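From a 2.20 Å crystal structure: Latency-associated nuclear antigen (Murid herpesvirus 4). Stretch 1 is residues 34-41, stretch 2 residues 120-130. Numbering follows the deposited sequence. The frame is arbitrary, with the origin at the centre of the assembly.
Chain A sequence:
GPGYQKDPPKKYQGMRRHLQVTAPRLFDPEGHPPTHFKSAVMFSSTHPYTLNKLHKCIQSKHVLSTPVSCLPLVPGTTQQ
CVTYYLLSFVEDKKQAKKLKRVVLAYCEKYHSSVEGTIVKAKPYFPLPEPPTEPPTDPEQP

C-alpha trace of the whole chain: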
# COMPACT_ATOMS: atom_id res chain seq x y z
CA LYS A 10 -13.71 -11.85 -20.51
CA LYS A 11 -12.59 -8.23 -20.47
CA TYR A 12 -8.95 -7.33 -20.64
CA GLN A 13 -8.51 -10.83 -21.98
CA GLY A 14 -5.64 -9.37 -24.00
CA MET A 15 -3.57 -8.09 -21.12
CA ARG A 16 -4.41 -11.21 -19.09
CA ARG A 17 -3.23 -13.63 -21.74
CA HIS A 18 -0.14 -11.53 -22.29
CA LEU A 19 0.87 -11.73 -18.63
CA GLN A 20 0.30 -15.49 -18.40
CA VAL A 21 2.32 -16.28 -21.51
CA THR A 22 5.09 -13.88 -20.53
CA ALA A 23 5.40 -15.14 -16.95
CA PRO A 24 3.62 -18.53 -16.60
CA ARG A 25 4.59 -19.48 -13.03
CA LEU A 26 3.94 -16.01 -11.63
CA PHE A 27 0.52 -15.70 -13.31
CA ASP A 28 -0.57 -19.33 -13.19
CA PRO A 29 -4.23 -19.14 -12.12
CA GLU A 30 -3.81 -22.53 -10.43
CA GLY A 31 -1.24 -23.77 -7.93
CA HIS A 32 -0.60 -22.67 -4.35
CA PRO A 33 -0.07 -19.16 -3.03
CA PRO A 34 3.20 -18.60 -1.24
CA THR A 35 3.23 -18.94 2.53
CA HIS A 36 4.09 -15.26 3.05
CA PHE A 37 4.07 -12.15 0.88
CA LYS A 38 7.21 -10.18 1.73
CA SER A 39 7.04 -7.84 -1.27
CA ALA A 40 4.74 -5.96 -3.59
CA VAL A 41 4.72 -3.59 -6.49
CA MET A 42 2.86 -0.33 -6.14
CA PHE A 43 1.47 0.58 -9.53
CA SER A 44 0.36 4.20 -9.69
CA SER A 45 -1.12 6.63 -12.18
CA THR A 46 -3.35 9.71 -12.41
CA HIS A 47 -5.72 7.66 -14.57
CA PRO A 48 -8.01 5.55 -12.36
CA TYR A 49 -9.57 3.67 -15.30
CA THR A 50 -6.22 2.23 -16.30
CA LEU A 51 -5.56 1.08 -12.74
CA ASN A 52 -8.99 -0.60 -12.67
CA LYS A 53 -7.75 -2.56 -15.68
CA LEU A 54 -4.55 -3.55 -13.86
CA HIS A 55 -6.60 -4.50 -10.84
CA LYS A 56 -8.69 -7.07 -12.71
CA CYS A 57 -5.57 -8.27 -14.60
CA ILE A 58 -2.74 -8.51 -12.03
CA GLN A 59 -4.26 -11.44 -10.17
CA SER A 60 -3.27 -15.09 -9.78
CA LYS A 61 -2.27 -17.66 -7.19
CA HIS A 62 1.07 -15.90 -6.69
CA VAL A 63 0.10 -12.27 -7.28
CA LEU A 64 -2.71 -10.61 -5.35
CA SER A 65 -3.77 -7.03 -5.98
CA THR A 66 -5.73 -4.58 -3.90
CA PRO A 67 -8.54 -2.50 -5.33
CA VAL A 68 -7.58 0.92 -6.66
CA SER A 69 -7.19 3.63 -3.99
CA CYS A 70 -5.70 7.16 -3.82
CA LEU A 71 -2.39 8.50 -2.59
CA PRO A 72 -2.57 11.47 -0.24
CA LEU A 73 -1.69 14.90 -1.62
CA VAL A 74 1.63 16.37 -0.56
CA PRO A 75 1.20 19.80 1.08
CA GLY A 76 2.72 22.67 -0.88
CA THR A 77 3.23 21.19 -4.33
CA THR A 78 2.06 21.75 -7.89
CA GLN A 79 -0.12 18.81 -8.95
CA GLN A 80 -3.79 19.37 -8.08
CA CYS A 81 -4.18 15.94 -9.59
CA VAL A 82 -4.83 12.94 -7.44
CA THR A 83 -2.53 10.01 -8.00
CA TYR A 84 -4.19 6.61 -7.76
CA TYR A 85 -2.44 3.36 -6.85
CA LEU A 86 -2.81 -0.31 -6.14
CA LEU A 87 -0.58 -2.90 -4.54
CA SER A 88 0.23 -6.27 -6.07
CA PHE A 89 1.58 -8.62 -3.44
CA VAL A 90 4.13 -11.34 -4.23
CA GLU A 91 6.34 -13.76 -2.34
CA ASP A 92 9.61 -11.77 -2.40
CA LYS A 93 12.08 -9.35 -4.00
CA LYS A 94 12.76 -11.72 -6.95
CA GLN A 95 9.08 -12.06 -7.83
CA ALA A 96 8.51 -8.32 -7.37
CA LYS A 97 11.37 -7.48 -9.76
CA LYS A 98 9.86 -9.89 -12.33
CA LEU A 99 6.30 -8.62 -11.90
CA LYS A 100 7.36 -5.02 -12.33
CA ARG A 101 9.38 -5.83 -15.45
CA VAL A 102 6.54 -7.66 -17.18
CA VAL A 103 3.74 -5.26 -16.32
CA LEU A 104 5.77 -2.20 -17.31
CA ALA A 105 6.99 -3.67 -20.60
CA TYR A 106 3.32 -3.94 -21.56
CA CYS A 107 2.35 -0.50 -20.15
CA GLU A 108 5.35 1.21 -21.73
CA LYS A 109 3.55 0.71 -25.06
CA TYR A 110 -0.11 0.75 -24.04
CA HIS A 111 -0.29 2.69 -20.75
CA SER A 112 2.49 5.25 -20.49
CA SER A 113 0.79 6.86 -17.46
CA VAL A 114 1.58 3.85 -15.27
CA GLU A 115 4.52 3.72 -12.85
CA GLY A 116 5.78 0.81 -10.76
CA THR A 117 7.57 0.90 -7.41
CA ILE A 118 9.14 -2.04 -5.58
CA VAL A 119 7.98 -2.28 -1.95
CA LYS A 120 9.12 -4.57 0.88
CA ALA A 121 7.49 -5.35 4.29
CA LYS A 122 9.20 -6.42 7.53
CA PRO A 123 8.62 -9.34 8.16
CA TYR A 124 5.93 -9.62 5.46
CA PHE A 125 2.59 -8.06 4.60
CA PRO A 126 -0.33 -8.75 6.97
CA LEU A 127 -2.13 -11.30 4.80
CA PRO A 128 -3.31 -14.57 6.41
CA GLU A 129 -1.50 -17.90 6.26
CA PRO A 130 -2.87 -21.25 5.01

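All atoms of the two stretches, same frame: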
# COMPACT_ATOMS: atom_id res chain seq x y z
N PRO A 34 2.06 -18.42 -2.12
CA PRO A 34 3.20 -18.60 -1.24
C PRO A 34 2.74 -18.49 0.21
O PRO A 34 1.63 -18.03 0.49
CB PRO A 34 4.11 -17.43 -1.60
CG PRO A 34 3.17 -16.37 -2.09
CD PRO A 34 2.04 -17.09 -2.75
N THR A 35 3.59 -18.91 1.13
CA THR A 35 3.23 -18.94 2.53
C THR A 35 3.15 -17.52 3.08
O THR A 35 2.26 -17.21 3.87
CB THR A 35 4.25 -19.73 3.34
OG1 THR A 35 4.30 -21.07 2.82
CG2 THR A 35 3.86 -19.76 4.82
N HIS A 36 4.06 -16.66 2.63
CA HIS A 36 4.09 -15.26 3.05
C HIS A 36 4.38 -14.36 1.86
O HIS A 36 5.09 -14.75 0.93
CB HIS A 36 5.14 -15.03 4.13
CG HIS A 36 4.90 -15.81 5.39
ND1 HIS A 36 3.68 -15.85 6.02
CD2 HIS A 36 5.74 -16.57 6.14
CE1 HIS A 36 3.77 -16.61 7.10
NE2 HIS A 36 5.01 -17.05 7.19
N PHE A 37 3.84 -13.15 1.90
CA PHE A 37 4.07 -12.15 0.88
C PHE A 37 4.96 -11.05 1.45
O PHE A 37 4.48 -10.14 2.12
CB PHE A 37 2.74 -11.54 0.43
CG PHE A 37 1.84 -12.51 -0.27
CD1 PHE A 37 1.02 -13.37 0.45
CD2 PHE A 37 1.82 -12.58 -1.66
CE1 PHE A 37 0.20 -14.27 -0.20
CE2 PHE A 37 1.00 -13.48 -2.32
CZ PHE A 37 0.18 -14.32 -1.58
N LYS A 38 6.26 -11.13 1.18
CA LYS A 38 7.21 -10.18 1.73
C LYS A 38 7.34 -8.92 0.88
O LYS A 38 7.86 -7.90 1.35
CB LYS A 38 8.59 -10.83 1.90
CG LYS A 38 8.61 -11.99 2.89
CD LYS A 38 10.02 -12.54 3.08
CE LYS A 38 10.09 -13.44 4.31
NZ LYS A 38 11.48 -13.64 4.81
N SER A 39 6.88 -8.98 -0.37
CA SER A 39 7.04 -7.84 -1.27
C SER A 39 5.78 -7.50 -2.04
O SER A 39 4.78 -8.23 -2.02
CB SER A 39 8.16 -8.11 -2.26
OG SER A 39 9.33 -8.53 -1.61
N ALA A 40 5.83 -6.37 -2.73
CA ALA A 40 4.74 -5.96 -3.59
C ALA A 40 5.27 -4.98 -4.61
O ALA A 40 6.40 -4.50 -4.51
CB ALA A 40 3.64 -5.32 -2.77
N VAL A 41 4.46 -4.71 -5.62
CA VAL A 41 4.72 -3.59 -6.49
C VAL A 41 3.56 -2.63 -6.36
O VAL A 41 2.39 -3.02 -6.49
CB VAL A 41 4.89 -4.01 -7.96
CG1 VAL A 41 5.28 -2.80 -8.81
CG2 VAL A 41 5.93 -5.11 -8.09
N LYS A 120 8.69 -3.44 0.06
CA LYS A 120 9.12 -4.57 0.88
C LYS A 120 8.49 -4.36 2.28
O LYS A 120 8.39 -3.23 2.74
CB LYS A 120 10.66 -4.59 0.95
N ALA A 121 8.05 -5.44 2.93
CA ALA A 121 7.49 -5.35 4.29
C ALA A 121 8.29 -6.21 5.27
O ALA A 121 8.75 -7.29 4.92
CB ALA A 121 6.02 -5.78 4.29
N LYS A 122 8.44 -5.72 6.50
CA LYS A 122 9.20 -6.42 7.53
C LYS A 122 8.16 -6.86 8.57
O LYS A 122 7.48 -6.01 9.13
CB LYS A 122 10.27 -5.46 8.14
N PRO A 123 7.99 -8.18 8.80
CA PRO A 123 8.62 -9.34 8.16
C PRO A 123 7.96 -9.74 6.84
O PRO A 123 8.60 -10.37 6.01
CB PRO A 123 8.41 -10.45 9.19
CG PRO A 123 7.12 -10.10 9.83
CD PRO A 123 7.12 -8.60 9.93
N TYR A 124 6.69 -9.39 6.69
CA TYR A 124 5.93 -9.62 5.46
C TYR A 124 4.62 -8.88 5.61
O TYR A 124 4.32 -8.37 6.68
CB TYR A 124 5.65 -11.11 5.21
CG TYR A 124 5.35 -11.92 6.45
CD1 TYR A 124 4.15 -11.77 7.14
CD2 TYR A 124 6.27 -12.83 6.94
CE1 TYR A 124 3.89 -12.51 8.28
CE2 TYR A 124 6.01 -13.58 8.07
CZ TYR A 124 4.82 -13.41 8.74
OH TYR A 124 4.57 -14.16 9.87
N PHE A 125 3.85 -8.80 4.54
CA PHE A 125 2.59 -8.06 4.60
C PHE A 125 1.56 -8.85 5.39
O PHE A 125 1.61 -10.08 5.43
CB PHE A 125 2.09 -7.75 3.20
CG PHE A 125 2.86 -6.65 2.53
CD1 PHE A 125 2.58 -5.32 2.82
CD2 PHE A 125 3.84 -6.93 1.61
CE1 PHE A 125 3.28 -4.31 2.22
CE2 PHE A 125 4.54 -5.90 0.99
CZ PHE A 125 4.26 -4.60 1.30
N PRO A 126 0.63 -8.14 6.05
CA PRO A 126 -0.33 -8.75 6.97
C PRO A 126 -1.47 -9.47 6.26
O PRO A 126 -2.64 -9.18 6.52
CB PRO A 126 -0.85 -7.55 7.76
CG PRO A 126 -0.79 -6.43 6.77
CD PRO A 126 0.41 -6.69 5.91
N LEU A 127 -1.14 -10.40 5.38
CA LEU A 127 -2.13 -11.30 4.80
C LEU A 127 -2.07 -12.64 5.53
O LEU A 127 -0.99 -13.08 5.94
CB LEU A 127 -1.87 -11.49 3.31
CG LEU A 127 -1.79 -10.19 2.51
CD1 LEU A 127 -0.78 -10.32 1.39
CD2 LEU A 127 -3.15 -9.83 1.95
N PRO A 128 -3.22 -13.30 5.69
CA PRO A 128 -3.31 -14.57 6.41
C PRO A 128 -2.43 -15.68 5.84
O PRO A 128 -1.86 -15.56 4.75
CB PRO A 128 -4.79 -14.96 6.26
CG PRO A 128 -5.31 -14.09 5.18
CD PRO A 128 -4.54 -12.83 5.26
N GLU A 129 -2.34 -16.77 6.59
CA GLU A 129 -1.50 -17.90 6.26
C GLU A 129 -2.37 -19.15 6.15
O GLU A 129 -3.27 -19.34 6.96
CB GLU A 129 -0.44 -18.09 7.35
CG GLU A 129 -0.91 -17.65 8.73
CD GLU A 129 0.08 -18.01 9.82
OE1 GLU A 129 1.30 -17.88 9.59
OE2 GLU A 129 -0.37 -18.44 10.90
N PRO A 130 -2.12 -19.99 5.14
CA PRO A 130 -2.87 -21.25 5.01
C PRO A 130 -2.24 -22.40 5.79
O PRO A 130 -2.96 -23.28 6.26
CB PRO A 130 -2.82 -21.52 3.51
CG PRO A 130 -1.48 -20.92 3.07
CD PRO A 130 -1.34 -19.67 3.93
O HOH W 1 2.17 -12.50 4.05

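How do the two backbones hold together? They run antiparallel, with Ser39 and Lys120 facing each other as a non-hydrogen-bonded pair. On one side of that pair, Ala121 N donates to Lys38 O at 2.9 Å. Farther along, Phe125 N donates to Phe37 O at 2.8 Å in a nearly straight bond. A water extends the link, donating to Phe125 O and accepting from Phe37 N, so both backbone polar groups of Phe37 are satisfied.

What does Tyr124 do beside this ladder? Its ring stacks face to face on the ring of His36, with centroids 3.9 Å apart and planes only 11° from parallel, so two flat, polarizable surfaces meet broadly. At the edge of the imidazole, His36 CE1 lies 3.7 Å from Glu129 OE1, though Glu129 is poorly ordered.

Where does the Phe37 side chain go? It is buried and meets Leu127, with Phe37 CD1 3.7 Å from Leu127 CD1, a contact that keeps apolar carbon from solvent. Phe125 makes a similar apolar contact: its CE2 lies 3.9 Å from Ala40 CB, carbon against carbon.

Is Lys38 merely a backbone partner? No: its aliphatic chain also packs on the other stretch, with Lys38 CG 3.9 Å from Tyr124 CB.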